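Local coordinates for protein CRISPR-associated endonuclease Cas3-HD (Methanocaldococcus jannaschii, PDB 3S4L) that cleaves single-stranded DNA in the presence of magnesium, and single-stranded RNA without a cation requirement, as an HD-type nuclease of CRISPR antiviral defence, at residues T38-L43 with F206-L211; L146-F152 with K181-I185. All blocks are in the same frame, centred on the assembly; numbering follows the deposited sequence.

In the fold
Starting from the N terminus, the chain passes helix 17-31 and enters helix 36-43, whose residues 38-43 supply the first half of contact 1. It then runs through the helices and loops that bring the metal ligands Asp-67, His-91, His-123 and His-124 before reaching helix 142-149. Contact 2 joins the C-terminal part of that helix and the turn leading from it to the start of helix 181-197, closing a short loop of 28 residues. Helix 204-215 comes next and returns to 38-43, closing contact 1 over 162 residues. The smaller loop falls wholly within the larger one. The contacts lie on opposite sides of the chain's centre, with their own centres about 29 Å apart.

Contact 1: residues T38-L43 with F206-L211; sequences TIKRAL and FIVGTL
Residues 38-43, the last part of helix 36-43, pack against 206-211 of helix 204-215. The segments are helical throughout and run nearly antiparallel: their axes approach to 9.7 Å and cross at -155°. The CA of Ala-42 lies 5.9 Å from that of Ile-207, and the CA of Ile-39 6.4 Å from that of Leu-211.

The central packing is around Ala-42, whose small CB points at the partner helix, 3.7 Å from Ile-207 CD1 and 4.0 Å from Thr-210 CG2; Phe-206 CZ, 4.2 Å from it, is a looser contact from a poorly ordered ring at the exposed margin. Thr-210 CG2 is also 3.8 Å from Thr-38 CG2.

The branched residues fill the buried side. Ile-39 (chi1 m) has CG2 3.2 Å from Leu-211 CD2, closer than an ideal methyl-methyl contact, and Ile-207 (t, p) brings CD1 4.0 Å from Leu-43 CD2. Ile-115 of helix 110-121 touches Leu-43, Ile-207 and Leu-211, while Val-55 and Met-59 of helix 52-65 meet Ile-39, so the pair belongs to the helical core of the HD domain.

With mostly methyl groups meeting across the interface, cohesion comes from burial of apolar surface.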
ATOM      1  N   THR A  38      17.821   1.622  10.011  1.00 43.98           N
ATOM      2  CA  THR A  38      16.870   0.917  10.867  1.00 40.91           C
ATOM      3  C   THR A  38      16.001  -0.013  10.041  1.00 36.50           C
ATOM      4  O   THR A  38      15.816  -1.175  10.383  1.00 42.74           O
ATOM      5  CB  THR A  38      15.980   1.899  11.644  1.00 47.56           C
ATOM      6  OG1 THR A  38      16.814   2.766  12.423  1.00 59.14           O
ATOM      7  CG2 THR A  38      15.035   1.155  12.582  1.00 41.99           C
ATOM      8  N   ILE A  39      15.480   0.498   8.938  1.00 33.04           N
ATOM      9  CA  ILE A  39      14.679  -0.323   8.047  1.00 34.50           C
ATOM     10  C   ILE A  39      15.504  -1.470   7.442  1.00 43.53           C
ATOM     11  O   ILE A  39      15.028  -2.597   7.367  1.00 42.87           O
ATOM     12  CB  ILE A  39      14.065   0.526   6.939  1.00 30.64           C
ATOM     13  CG1 ILE A  39      13.214   1.646   7.547  1.00 34.74           C
ATOM     14  CG2 ILE A  39      13.229  -0.340   6.015  1.00 32.30           C
ATOM     15  CD1 ILE A  39      12.777   2.689   6.542  1.00 35.34           C
ATOM     16  N   LYS A  40      16.740  -1.192   7.018  1.00 40.02           N
ATOM     17  CA  LYS A  40      17.578  -2.257   6.459  1.00 39.63           C
ATOM     18  C   LYS A  40      17.781  -3.395   7.454  1.00 41.56           C
ATOM     19  O   LYS A  40      17.704  -4.575   7.085  1.00 36.45           O
ATOM     20  CB  LYS A  40      18.937  -1.738   5.998  1.00 41.85           C
ATOM     21  CG  LYS A  40      19.946  -2.826   5.642  1.00 40.95           C
ATOM     22  CD  LYS A  40      21.252  -2.201   5.142  1.00 45.84           C
ATOM     23  CE  LYS A  40      22.215  -3.255   4.593  1.00 48.08           C
ATOM     24  NZ  LYS A  40      22.804  -4.084   5.671  1.00 50.33           N
ATOM     25  N   ARG A  41      18.033  -3.047   8.714  1.00 38.92           N
ATOM     26  CA  ARG A  41      18.333  -4.066   9.718  1.00 43.72           C
ATOM     27  C   ARG A  41      17.087  -4.800  10.237  1.00 42.21           C
ATOM     28  O   ARG A  41      17.183  -5.931  10.713  1.00 48.45           O
ATOM     29  CB  ARG A  41      19.201  -3.501  10.853  1.00 52.62           C
ATOM     30  CG  ARG A  41      20.702  -3.559  10.524  1.00 54.50           C
ATOM     31  CD  ARG A  41      21.529  -2.635  11.387  1.00 62.31           C
ATOM     32  NE  ARG A  41      22.488  -3.365  12.215  1.00 73.25           N
ATOM     33  CZ  ARG A  41      23.617  -3.911  11.765  1.00 80.87           C
ATOM     34  NH1 ARG A  41      23.939  -3.827  10.478  1.00 81.21           N
ATOM     35  NH2 ARG A  41      24.425  -4.556  12.604  1.00 82.79           N
ATOM     36  N   ALA A  42      15.929  -4.161  10.115  1.00 36.52           N
ATOM     37  CA  ALA A  42      14.654  -4.783  10.441  1.00 43.89           C
ATOM     38  C   ALA A  42      14.331  -5.849   9.404  1.00 49.47           C
ATOM     39  O   ALA A  42      13.982  -6.970   9.762  1.00 52.58           O
ATOM     40  CB  ALA A  42      13.543  -3.736  10.487  1.00 39.58           C
ATOM     41  N   LEU A  43      14.436  -5.484   8.125  1.00 44.55           N
ATOM     42  CA  LEU A  43      14.315  -6.444   7.025  1.00 42.80           C
ATOM     43  C   LEU A  43      15.282  -7.608   7.197  1.00 39.83           C
ATOM     44  O   LEU A  43      14.990  -8.737   6.815  1.00 36.86           O
ATOM     45  CB  LEU A  43      14.570  -5.776   5.675  1.00 36.10           C
ATOM     46  CG  LEU A  43      13.456  -4.865   5.182  1.00 35.81           C
ATOM     47  CD1 LEU A  43      13.833  -4.236   3.858  1.00 31.59           C
ATOM     48  CD2 LEU A  43      12.132  -5.644   5.086  1.00 33.86           C
ATOM     49  N   PHE A 206       6.663  -5.078  15.052  1.00 84.67           N
ATOM     50  CA  PHE A 206       7.830  -4.206  15.112  1.00 82.48           C
ATOM     51  C   PHE A 206       8.385  -3.933  13.709  1.00 71.06           C
ATOM     52  O   PHE A 206       8.834  -2.821  13.422  1.00 77.03           O
ATOM     53  CB  PHE A 206       8.891  -4.792  16.068  1.00 92.03           C
ATOM     54  CG  PHE A 206      10.270  -4.943  15.461  1.00 97.23           C
ATOM     55  CD1 PHE A 206      11.278  -4.031  15.758  1.00 99.53           C
ATOM     56  CD2 PHE A 206      10.565  -6.005  14.616  1.00 96.58           C
ATOM     57  CE1 PHE A 206      12.547  -4.166  15.209  1.00 97.41           C
ATOM     58  CE2 PHE A 206      11.833  -6.144  14.061  1.00 96.53           C
ATOM     59  CZ  PHE A 206      12.825  -5.222  14.361  1.00 96.56           C
ATOM     60  N   ILE A 207       8.334  -4.932  12.829  1.00 53.89           N
ATOM     61  CA  ILE A 207       8.855  -4.753  11.466  1.00 51.37           C
ATOM     62  C   ILE A 207       7.910  -3.911  10.608  1.00 43.71           C
ATOM     63  O   ILE A 207       8.320  -2.880  10.046  1.00 34.79           O
ATOM     64  CB  ILE A 207       9.207  -6.100  10.789  1.00 55.66           C
ATOM     65  CG1 ILE A 207       9.303  -5.939   9.272  1.00 48.36           C
ATOM     66  CG2 ILE A 207       8.193  -7.142  11.126  1.00 66.86           C
ATOM     67  CD1 ILE A 207      10.631  -5.345   8.814  1.00 47.71           C
ATOM     68  N   VAL A 208       6.647  -4.331  10.533  1.00 43.44           N
ATOM     69  CA  VAL A 208       5.591  -3.486   9.984  1.00 39.93           C
ATOM     70  C   VAL A 208       5.608  -2.132  10.672  1.00 41.50           C
ATOM     71  O   VAL A 208       5.511  -1.086  10.023  1.00 42.94           O
ATOM     72  CB  VAL A 208       4.195  -4.100  10.213  1.00 40.90           C
ATOM     73  CG1 VAL A 208       3.105  -3.097   9.840  1.00 34.30           C
ATOM     74  CG2 VAL A 208       4.039  -5.387   9.444  1.00 42.03           C
ATOM     75  N   GLY A 209       5.717  -2.158  11.999  1.00 41.73           N
ATOM     76  CA  GLY A 209       5.799  -0.939  12.781  1.00 39.36           C
ATOM     77  C   GLY A 209       6.961  -0.072  12.345  1.00 37.77           C
ATOM     78  O   GLY A 209       6.841   1.145  12.275  1.00 40.89           O
ATOM     79  N   THR A 210       8.085  -0.707  12.026  1.00 43.13           N
ATOM     80  CA  THR A 210       9.282   0.005  11.553  1.00 41.68           C
ATOM     81  C   THR A 210       9.087   0.623  10.164  1.00 36.88           C
ATOM     82  O   THR A 210       9.482   1.762   9.921  1.00 36.74           O
ATOM     83  CB  THR A 210      10.507  -0.954  11.492  1.00 44.14           C
ATOM     84  OG1 THR A 210      10.648  -1.639  12.742  1.00 47.69           O
ATOM     85  CG2 THR A 210      11.792  -0.196  11.177  1.00 37.70           C
ATOM     86  N   LEU A 211       8.495  -0.130   9.239  1.00 37.78           N
ATOM     87  CA  LEU A 211       8.297   0.395   7.891  1.00 34.48           C
ATOM     88  C   LEU A 211       7.249   1.503   7.916  1.00 35.38           C
ATOM     89  O   LEU A 211       7.315   2.451   7.132  1.00 37.71           O
ATOM     90  CB  LEU A 211       7.900  -0.718   6.908  1.00 33.49           C
ATOM     91  CG  LEU A 211       8.844  -1.926   6.809  1.00 38.78           C
ATOM     92  CD1 LEU A 211       8.392  -2.906   5.728  1.00 34.61           C
ATOM     93  CD2 LEU A 211      10.249  -1.489   6.552  1.00 39.09           C
TER

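Contact 2: residues L146-F152 with K181-I185; sequences LDKLKKF and KDDII
A mixed contact, apolar packing plus a lysine-to-carbonyl hydrogen bond, sets the C-terminal part of helix 142-149 and the turn leading from it beside the first turn of helix 181-197. The CA of Leu-146 lies 6.9 Å from that of Ile-185, and the CA of Phe-152 6.7 Å from that of Lys-181. A type I beta turn spans Leu-149 to Phe-152, closed by Phe-152 N to Leu-149 O at 2.9 Å.

Leu-149 (m, t) points toward 181-185, its CD1 4.0 Å from both Ile-184 CG2 and Ile-185 CG1; Leu-146 CD2 meets Ile-185 CG2 at 3.8 Å. Phe-152 (chi1 t) brings CE2 to 3.6 Å from Ile-184 CD1. Val-94 and Tyr-97 of helix 91-107, which begins with the metal ligand His-91, line the inner side of this all-helical HD fold.

Lys-181, all trans, pairs an apolar chain with a charged end. Its CB sits at the edge of the Phe-152 ring, 3.9 Å from CD2, while NZ donates a hydrogen bond to Lys-150 O, modelled at 2.3 Å, too short to take literally.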
ATOM      1  N   LEU A 146     -14.544  -9.175   3.176  1.00 34.65           N
ATOM      2  CA  LEU A 146     -15.731  -9.034   2.341  1.00 32.56           C
ATOM      3  C   LEU A 146     -16.516  -7.765   2.672  1.00 31.38           C
ATOM      4  O   LEU A 146     -17.096  -7.135   1.790  1.00 34.98           O
ATOM      5  CB  LEU A 146     -16.663 -10.260   2.454  1.00 33.36           C
ATOM      6  CG  LEU A 146     -16.181 -11.620   1.940  1.00 35.29           C
ATOM      7  CD1 LEU A 146     -17.243 -12.649   2.243  1.00 35.56           C
ATOM      8  CD2 LEU A 146     -15.891 -11.589   0.450  1.00 39.89           C
ATOM      9  N   ASP A 147     -16.571  -7.413   3.945  1.00 30.31           N
ATOM     10  CA  ASP A 147     -17.194  -6.156   4.343  1.00 40.74           C
ATOM     11  C   ASP A 147     -16.465  -4.947   3.712  1.00 44.39           C
ATOM     12  O   ASP A 147     -17.089  -4.005   3.211  1.00 41.45           O
ATOM     13  CB  ASP A 147     -17.161  -6.023   5.879  1.00 43.64           C
ATOM     14  CG  ASP A 147     -18.160  -6.945   6.579  1.00 46.20           C
ATOM     15  OD1 ASP A 147     -19.069  -7.469   5.894  1.00 43.75           O
ATOM     16  OD2 ASP A 147     -18.050  -7.132   7.817  1.00 46.77           O
ATOM     17  N   LYS A 148     -15.139  -4.982   3.738  1.00 36.66           N
ATOM     18  CA  LYS A 148     -14.370  -3.790   3.399  1.00 42.17           C
ATOM     19  C   LYS A 148     -14.180  -3.639   1.896  1.00 43.74           C
ATOM     20  O   LYS A 148     -13.723  -2.604   1.412  1.00 40.88           O
ATOM     21  CB  LYS A 148     -13.029  -3.779   4.135  1.00 31.39           C
ATOM     22  CG  LYS A 148     -13.136  -3.652   5.660  1.00 29.48           C
ATOM     23  CD  LYS A 148     -11.754  -3.937   6.295  1.00 34.39           C
ATOM     24  CE  LYS A 148     -11.665  -3.493   7.755  1.00 41.13           C
ATOM     25  NZ  LYS A 148     -10.227  -3.309   8.154  1.00 46.34           N
ATOM     26  N   LEU A 149     -14.554  -4.677   1.162  1.00 36.35           N
ATOM     27  CA  LEU A 149     -14.435  -4.650  -0.290  1.00 30.92           C
ATOM     28  C   LEU A 149     -15.803  -4.711  -0.963  1.00 38.36           C
ATOM     29  O   LEU A 149     -15.910  -4.632  -2.189  1.00 37.50           O
ATOM     30  CB  LEU A 149     -13.521  -5.782  -0.769  1.00 25.01           C
ATOM     31  CG  LEU A 149     -12.083  -5.435  -0.416  1.00 26.89           C
ATOM     32  CD1 LEU A 149     -11.107  -6.544  -0.774  1.00 29.00           C
ATOM     33  CD2 LEU A 149     -11.737  -4.126  -1.145  1.00 22.31           C
ATOM     34  N   LYS A 150     -16.848  -4.834  -0.153  1.00 40.91           N
ATOM     35  CA  LYS A 150     -18.203  -4.974  -0.686  1.00 42.23           C
ATOM     36  C   LYS A 150     -18.482  -3.966  -1.801  1.00 45.85           C
ATOM     37  O   LYS A 150     -18.910  -4.342  -2.897  1.00 42.63           O
ATOM     38  CB  LYS A 150     -19.246  -4.816   0.426  1.00 41.58           C
ATOM     39  CG  LYS A 150     -20.667  -5.216   0.001  1.00 42.86           C
ATOM     40  CD  LYS A 150     -21.630  -5.188   1.184  1.00 42.72           C
ATOM     41  CE  LYS A 150     -22.959  -5.851   0.831  1.00 49.54           C
ATOM     42  NZ  LYS A 150     -23.679  -5.108  -0.242  1.00 56.60           N
ATOM     43  N   LYS A 151     -18.222  -2.687  -1.525  1.00 44.06           N
ATOM     44  CA  LYS A 151     -18.532  -1.624  -2.489  1.00 41.35           C
ATOM     45  C   LYS A 151     -17.410  -1.320  -3.495  1.00 38.62           C
ATOM     46  O   LYS A 151     -17.475  -0.320  -4.209  1.00 40.92           O
ATOM     47  CB  LYS A 151     -18.972  -0.340  -1.774  1.00 42.81           C
ATOM     48  CG  LYS A 151     -20.372  -0.411  -1.201  1.00 53.63           C
ATOM     49  CD  LYS A 151     -21.304  -1.098  -2.187  1.00 64.43           C
ATOM     50  CE  LYS A 151     -22.774  -0.864  -1.867  1.00 74.04           C
ATOM     51  NZ  LYS A 151     -23.632  -1.239  -3.035  1.00 75.95           N
ATOM     52  N   PHE A 152     -16.391  -2.170  -3.569  1.00 34.59           N
ATOM     53  CA  PHE A 152     -15.355  -1.954  -4.579  1.00 39.29           C
ATOM     54  C   PHE A 152     -15.939  -2.176  -5.976  1.00 43.22           C
ATOM     55  O   PHE A 152     -16.532  -3.220  -6.252  1.00 41.96           O
ATOM     56  CB  PHE A 152     -14.137  -2.855  -4.357  1.00 36.48           C
ATOM     57  CG  PHE A 152     -13.054  -2.688  -5.407  1.00 38.13           C
ATOM     58  CD1 PHE A 152     -12.276  -1.531  -5.448  1.00 31.70           C
ATOM     59  CD2 PHE A 152     -12.802  -3.694  -6.339  1.00 39.30           C
ATOM     60  CE1 PHE A 152     -11.276  -1.372  -6.410  1.00 27.99           C
ATOM     61  CE2 PHE A 152     -11.798  -3.548  -7.299  1.00 37.91           C
ATOM     62  CZ  PHE A 152     -11.035  -2.381  -7.339  1.00 30.82           C
ATOM     63  N   LYS A 181     -12.446  -7.456  -8.929  1.00 36.79           N
ATOM     64  CA  LYS A 181     -12.877  -7.450  -7.537  1.00 40.39           C
ATOM     65  C   LYS A 181     -12.627  -8.742  -6.757  1.00 41.32           C
ATOM     66  O   LYS A 181     -12.096  -8.711  -5.648  1.00 43.08           O
ATOM     67  CB  LYS A 181     -14.367  -7.111  -7.449  1.00 37.64           C
ATOM     68  CG  LYS A 181     -14.894  -7.126  -6.022  1.00 41.31           C
ATOM     69  CD  LYS A 181     -16.333  -6.651  -5.957  1.00 41.33           C
ATOM     70  CE  LYS A 181     -16.787  -6.507  -4.526  1.00 42.84           C
ATOM     71  NZ  LYS A 181     -18.125  -5.860  -4.471  1.00 50.90           N
ATOM     72  N   ASP A 182     -13.022  -9.875  -7.320  1.00 38.32           N
ATOM     73  CA  ASP A 182     -12.919 -11.124  -6.587  1.00 38.81           C
ATOM     74  C   ASP A 182     -11.460 -11.541  -6.467  1.00 40.19           C
ATOM     75  O   ASP A 182     -11.049 -12.132  -5.464  1.00 45.81           O
ATOM     76  CB  ASP A 182     -13.814 -12.218  -7.215  1.00 42.27           C
ATOM     77  CG  ASP A 182     -15.298 -11.823  -7.236  1.00 52.17           C
ATOM     78  OD1 ASP A 182     -15.684 -10.827  -6.571  1.00 52.06           O
ATOM     79  OD2 ASP A 182     -16.086 -12.515  -7.916  1.00 62.86           O
ATOM     80  N   ASP A 183     -10.662 -11.196  -7.469  1.00 41.47           N
ATOM     81  CA  ASP A 183      -9.224 -11.411  -7.376  1.00 44.08           C
ATOM     82  C   ASP A 183      -8.599 -10.655  -6.204  1.00 41.22           C
ATOM     83  O   ASP A 183      -7.719 -11.181  -5.525  1.00 43.27           O
ATOM     84  CB  ASP A 183      -8.548 -11.024  -8.691  1.00 52.47           C
ATOM     85  CG  ASP A 183      -9.031 -11.866  -9.859  1.00 58.71           C
ATOM     86  OD1 ASP A 183      -8.657 -13.061  -9.917  1.00 61.24           O
ATOM     87  OD2 ASP A 183      -9.784 -11.337 -10.708  1.00 56.53           O
ATOM     88  N   ILE A 184      -9.064  -9.432  -5.955  1.00 36.83           N
ATOM     89  CA  ILE A 184      -8.537  -8.633  -4.842  1.00 36.93           C
ATOM     90  C   ILE A 184      -8.994  -9.219  -3.505  1.00 34.81           C
ATOM     91  O   ILE A 184      -8.219  -9.306  -2.549  1.00 32.54           O
ATOM     92  CB  ILE A 184      -8.905  -7.124  -4.986  1.00 29.53           C
ATOM     93  CG1 ILE A 184      -8.266  -6.569  -6.266  1.00 29.31           C
ATOM     94  CG2 ILE A 184      -8.443  -6.320  -3.765  1.00 23.70           C
ATOM     95  CD1 ILE A 184      -8.581  -5.098  -6.577  1.00 28.92           C
ATOM     96  N   ILE A 185     -10.255  -9.643  -3.459  1.00 35.27           N
ATOM     97  CA  ILE A 185     -10.804 -10.342  -2.305  1.00 31.29           C
ATOM     98  C   ILE A 185      -9.970 -11.578  -1.963  1.00 32.50           C
ATOM     99  O   ILE A 185      -9.561 -11.772  -0.815  1.00 34.66           O
ATOM    100  CB  ILE A 185     -12.286 -10.726  -2.563  1.00 34.30           C
ATOM    101  CG1 ILE A 185     -13.181  -9.480  -2.467  1.00 28.02           C
ATOM    102  CG2 ILE A 185     -12.762 -11.855  -1.624  1.00 27.78           C
ATOM    103  CD1 ILE A 185     -14.632  -9.725  -2.929  1.00 28.18           C
TER